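Isocitrate dehydrogenase [NAD] subunit 2, mitochondrial (Saccharomyces cerevisiae, PDB 3BLX) forms, together with subunit 1, the octameric mitochondrial enzyme that oxidises and decarboxylates isocitrate to 2-oxoglutarate with NAD(+) in the citric acid cycle, and also binds RNA. Local coordinates at residues Val49-Glu54 with Met304-Met309. Sequence-based numbering, arbitrary orientation.
Sequences VPIEWE and MMLNHM
A buried strand-on-helix contact of the isocitrate/isopropylmalate dehydrogenase fold brings I51 and W53 against L306, M309 and M305. Strand 51-52 pairs in parallel with strand 22-23, through backbone bonds of P50 and E52 to Y22 and of E52 to V24; facing it are the last turns of helix 296-309. The two segments meet through apolar side chains alone, which are long enough to reach from strand to helix. I51 is the central one. Its CG1 stands beside the backbone N (chi1 -63°), and the extended chain beyond carries CD1 to the helix, where it lies 3.7 Å from L306 CD1 and 3.9 Å from M309 CE. L306 and M309 are three residues apart, so they come off neighbouring turns and present both methyls to the same isoleucine tip. The forked end of L306 suits a residue that gives one methyl to I51 while packing also on F44 of helix 33-45 and I318 of helix 312-326. M309 suits its place because its flexible thioether reaches across and then bends at the sulfur (chi3 -54°), offering CE rather than SD. The other branch of I51 turns to its own segment: CG2 sits 3.6 Å above one face of the W53 indole, offset toward its rim. F44 also touches V49 and I51 and meets the W53 ring. The broad indole can thus offer a face to I51 and an edge to the helix, where unbranched M305 is long enough to bring CE near the ring plane, 4.4 Å from W53 CH2.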
ATOM      1  N   VAL B  49      54.854 -36.493 -24.141  1.00100.40           N
ATOM      2  CA  VAL B  49      55.154 -35.080 -23.941  1.00 88.24           C
ATOM      3  C   VAL B  49      55.767 -34.885 -22.549  1.00 85.31           C
ATOM      4  O   VAL B  49      55.374 -35.551 -21.586  1.00 87.31           O
ATOM      5  CB  VAL B  49      53.892 -34.185 -24.130  1.00 86.14           C
ATOM      6  CG1 VAL B  49      53.183 -34.542 -25.407  1.00 79.29           C
ATOM      7  CG2 VAL B  49      52.941 -34.328 -22.971  1.00 87.17           C
ATOM      8  N   PRO B  50      56.747 -33.976 -22.446  1.00 82.45           N
ATOM      9  CA  PRO B  50      57.558 -33.652 -21.259  1.00 84.25           C
ATOM     10  C   PRO B  50      56.778 -33.013 -20.107  1.00 83.82           C
ATOM     11  O   PRO B  50      57.147 -31.933 -19.662  1.00 82.43           O
ATOM     12  CB  PRO B  50      58.564 -32.626 -21.792  1.00 75.67           C
ATOM     13  CG  PRO B  50      58.522 -32.764 -23.280  1.00 82.46           C
ATOM     14  CD  PRO B  50      57.153 -33.203 -23.629  1.00 80.82           C
ATOM     15  N   ILE B  51      55.737 -33.678 -19.617  1.00 79.53           N
ATOM     16  CA  ILE B  51      54.863 -33.084 -18.609  1.00 90.90           C
ATOM     17  C   ILE B  51      54.438 -34.068 -17.513  1.00 89.16           C
ATOM     18  O   ILE B  51      53.961 -35.173 -17.794  1.00 73.24           O
ATOM     19  CB  ILE B  51      53.600 -32.459 -19.269  1.00 98.04           C
ATOM     20  CG1 ILE B  51      53.991 -31.318 -20.204  1.00 81.63           C
ATOM     21  CG2 ILE B  51      52.613 -31.960 -18.215  1.00 87.28           C
ATOM     22  CD1 ILE B  51      52.878 -30.870 -21.088  1.00 88.29           C
ATOM     23  N   GLU B  52      54.624 -33.650 -16.263  1.00 82.76           N
ATOM     24  CA  GLU B  52      54.093 -34.360 -15.109  1.00 90.43           C
ATOM     25  C   GLU B  52      53.024 -33.484 -14.450  1.00 95.05           C
ATOM     26  O   GLU B  52      53.245 -32.296 -14.208  1.00 80.07           O
ATOM     27  CB  GLU B  52      55.215 -34.682 -14.117  1.00 91.26           C
ATOM     28  CG  GLU B  52      55.967 -33.456 -13.622  1.00104.58           C
ATOM     29  CD  GLU B  52      57.176 -33.795 -12.774  1.00116.97           C
ATOM     30  OE1 GLU B  52      57.934 -34.726 -13.140  1.00121.46           O
ATOM     31  OE2 GLU B  52      57.368 -33.113 -11.747  1.00100.91           O
ATOM     32  N   TRP B  53      51.867 -34.072 -14.166  1.00 82.76           N
ATOM     33  CA  TRP B  53      50.753 -33.331 -13.595  1.00 77.84           C
ATOM     34  C   TRP B  53      50.896 -33.040 -12.098  1.00 73.31           C
ATOM     35  O   TRP B  53      51.955 -33.250 -11.522  1.00 83.97           O
ATOM     36  CB  TRP B  53      49.469 -34.087 -13.871  1.00 77.72           C
ATOM     37  CG  TRP B  53      49.288 -34.379 -15.335  1.00 96.09           C
ATOM     38  CD1 TRP B  53      49.216 -35.606 -15.927  1.00 96.65           C
ATOM     39  CD2 TRP B  53      49.169 -33.416 -16.397  1.00100.50           C
ATOM     40  NE1 TRP B  53      49.047 -35.471 -17.285  1.00 84.74           N
ATOM     41  CE2 TRP B  53      49.014 -34.138 -17.598  1.00 89.83           C
ATOM     42  CE3 TRP B  53      49.169 -32.013 -16.447  1.00 80.38           C
ATOM     43  CZ2 TRP B  53      48.858 -33.510 -18.827  1.00 84.24           C
ATOM     44  CZ3 TRP B  53      49.011 -31.397 -17.670  1.00 70.33           C
ATOM     45  CH2 TRP B  53      48.858 -32.141 -18.842  1.00 74.39           C
ATOM     46  N   GLU B  54      49.829 -32.548 -11.477  1.00 74.59           N
ATOM     47  CA  GLU B  54      49.870 -32.148 -10.077  1.00 73.16           C
ATOM     48  C   GLU B  54      48.503 -31.650  -9.635  1.00 74.82           C
ATOM     49  O   GLU B  54      48.374 -30.535  -9.157  1.00 89.83           O
ATOM     50  CB  GLU B  54      50.918 -31.049  -9.866  1.00 69.99           C
ATOM     51  CG  GLU B  54      51.225 -30.733  -8.397  1.00 90.52           C
ATOM     52  CD  GLU B  54      52.438 -29.815  -8.215  1.00108.65           C
ATOM     53  OE1 GLU B  54      53.237 -29.674  -9.168  1.00103.80           O
ATOM     54  OE2 GLU B  54      52.596 -29.240  -7.111  1.00101.50           O
ATOM     55  N   MET B 304      46.671 -25.061 -26.815  1.00 49.44           N
ATOM     56  CA  MET B 304      46.987 -23.670 -26.517  1.00 56.78           C
ATOM     57  C   MET B 304      48.034 -23.566 -25.418  1.00 46.23           C
ATOM     58  O   MET B 304      48.892 -22.686 -25.447  1.00 44.51           O
ATOM     59  CB  MET B 304      45.739 -22.899 -26.088  1.00 53.59           C
ATOM     60  CG  MET B 304      44.652 -22.761 -27.136  1.00 55.96           C
ATOM     61  SD  MET B 304      43.289 -21.682 -26.576  1.00 46.13           S
ATOM     62  CE  MET B 304      44.098 -20.096 -26.734  1.00 52.92           C
ATOM     63  N   MET B 305      47.944 -24.464 -24.443  1.00 49.93           N
ATOM     64  CA  MET B 305      48.892 -24.507 -23.336  1.00 53.67           C
ATOM     65  C   MET B 305      50.292 -24.933 -23.815  1.00 72.69           C
ATOM     66  O   MET B 305      51.297 -24.280 -23.505  1.00 65.49           O
ATOM     67  CB  MET B 305      48.384 -25.440 -22.245  1.00 44.97           C
ATOM     68  CG  MET B 305      49.231 -25.424 -20.995  1.00 49.85           C
ATOM     69  SD  MET B 305      48.742 -26.650 -19.794  1.00 53.23           S
ATOM     70  CE  MET B 305      48.759 -28.161 -20.777  1.00 69.32           C
ATOM     71  N   LEU B 306      50.355 -26.022 -24.578  1.00 73.46           N
ATOM     72  CA  LEU B 306      51.611 -26.466 -25.186  1.00 64.13           C
ATOM     73  C   LEU B 306      52.272 -25.298 -25.907  1.00 63.09           C
ATOM     74  O   LEU B 306      53.383 -24.894 -25.566  1.00 58.49           O
ATOM     75  CB  LEU B 306      51.358 -27.634 -26.148  1.00 59.73           C
ATOM     76  CG  LEU B 306      51.524 -29.091 -25.663  1.00 63.39           C
ATOM     77  CD1 LEU B 306      51.595 -29.227 -24.152  1.00 49.86           C
ATOM     78  CD2 LEU B 306      50.433 -29.993 -26.241  1.00 47.13           C
ATOM     79  N   ASN B 307      51.564 -24.745 -26.886  1.00 59.48           N
ATOM     80  CA  ASN B 307      52.043 -23.584 -27.633  1.00 61.81           C
ATOM     81  C   ASN B 307      52.506 -22.431 -26.753  1.00 65.57           C
ATOM     82  O   ASN B 307      53.340 -21.640 -27.156  1.00 70.82           O
ATOM     83  CB  ASN B 307      50.978 -23.077 -28.605  1.00 50.99           C
ATOM     84  CG  ASN B 307      50.924 -23.884 -29.883  1.00 71.70           C
ATOM     85  OD1 ASN B 307      51.959 -24.213 -30.463  1.00 80.84           O
ATOM     86  ND2 ASN B 307      49.715 -24.209 -30.333  1.00 66.03           N
ATOM     87  N   HIS B 308      51.958 -22.317 -25.557  1.00 59.73           N
ATOM     88  CA  HIS B 308      52.335 -21.211 -24.689  1.00 74.05           C
ATOM     89  C   HIS B 308      53.645 -21.563 -23.986  1.00 79.87           C
ATOM     90  O   HIS B 308      54.393 -20.677 -23.529  1.00 71.42           O
ATOM     91  CB  HIS B 308      51.195 -20.889 -23.704  1.00 57.11           C
ATOM     92  CG  HIS B 308      51.559 -19.887 -22.649  1.00 59.84           C
ATOM     93  ND1 HIS B 308      51.580 -20.196 -21.306  1.00 62.23           N
ATOM     94  CD2 HIS B 308      51.917 -18.587 -22.737  1.00 71.27           C
ATOM     95  CE1 HIS B 308      51.935 -19.132 -20.608  1.00 47.70           C
ATOM     96  NE2 HIS B 308      52.146 -18.141 -21.455  1.00 74.30           N
ATOM     97  N   MET B 309      53.920 -22.866 -23.939  1.00 77.99           N
ATOM     98  CA  MET B 309      55.089 -23.396 -23.252  1.00 81.66           C
ATOM     99  C   MET B 309      56.277 -23.550 -24.200  1.00 92.46           C
ATOM    100  O   MET B 309      57.429 -23.540 -23.766  1.00 93.97           O
ATOM    101  CB  MET B 309      54.753 -24.724 -22.563  1.00 69.84           C
ATOM    102  CG  MET B 309      53.945 -24.558 -21.286  1.00 72.37           C
ATOM    103  SD  MET B 309      53.613 -26.096 -20.414  1.00 85.08           S
ATOM    104  CE  MET B 309      52.877 -27.049 -21.722  1.00 63.47           C
TER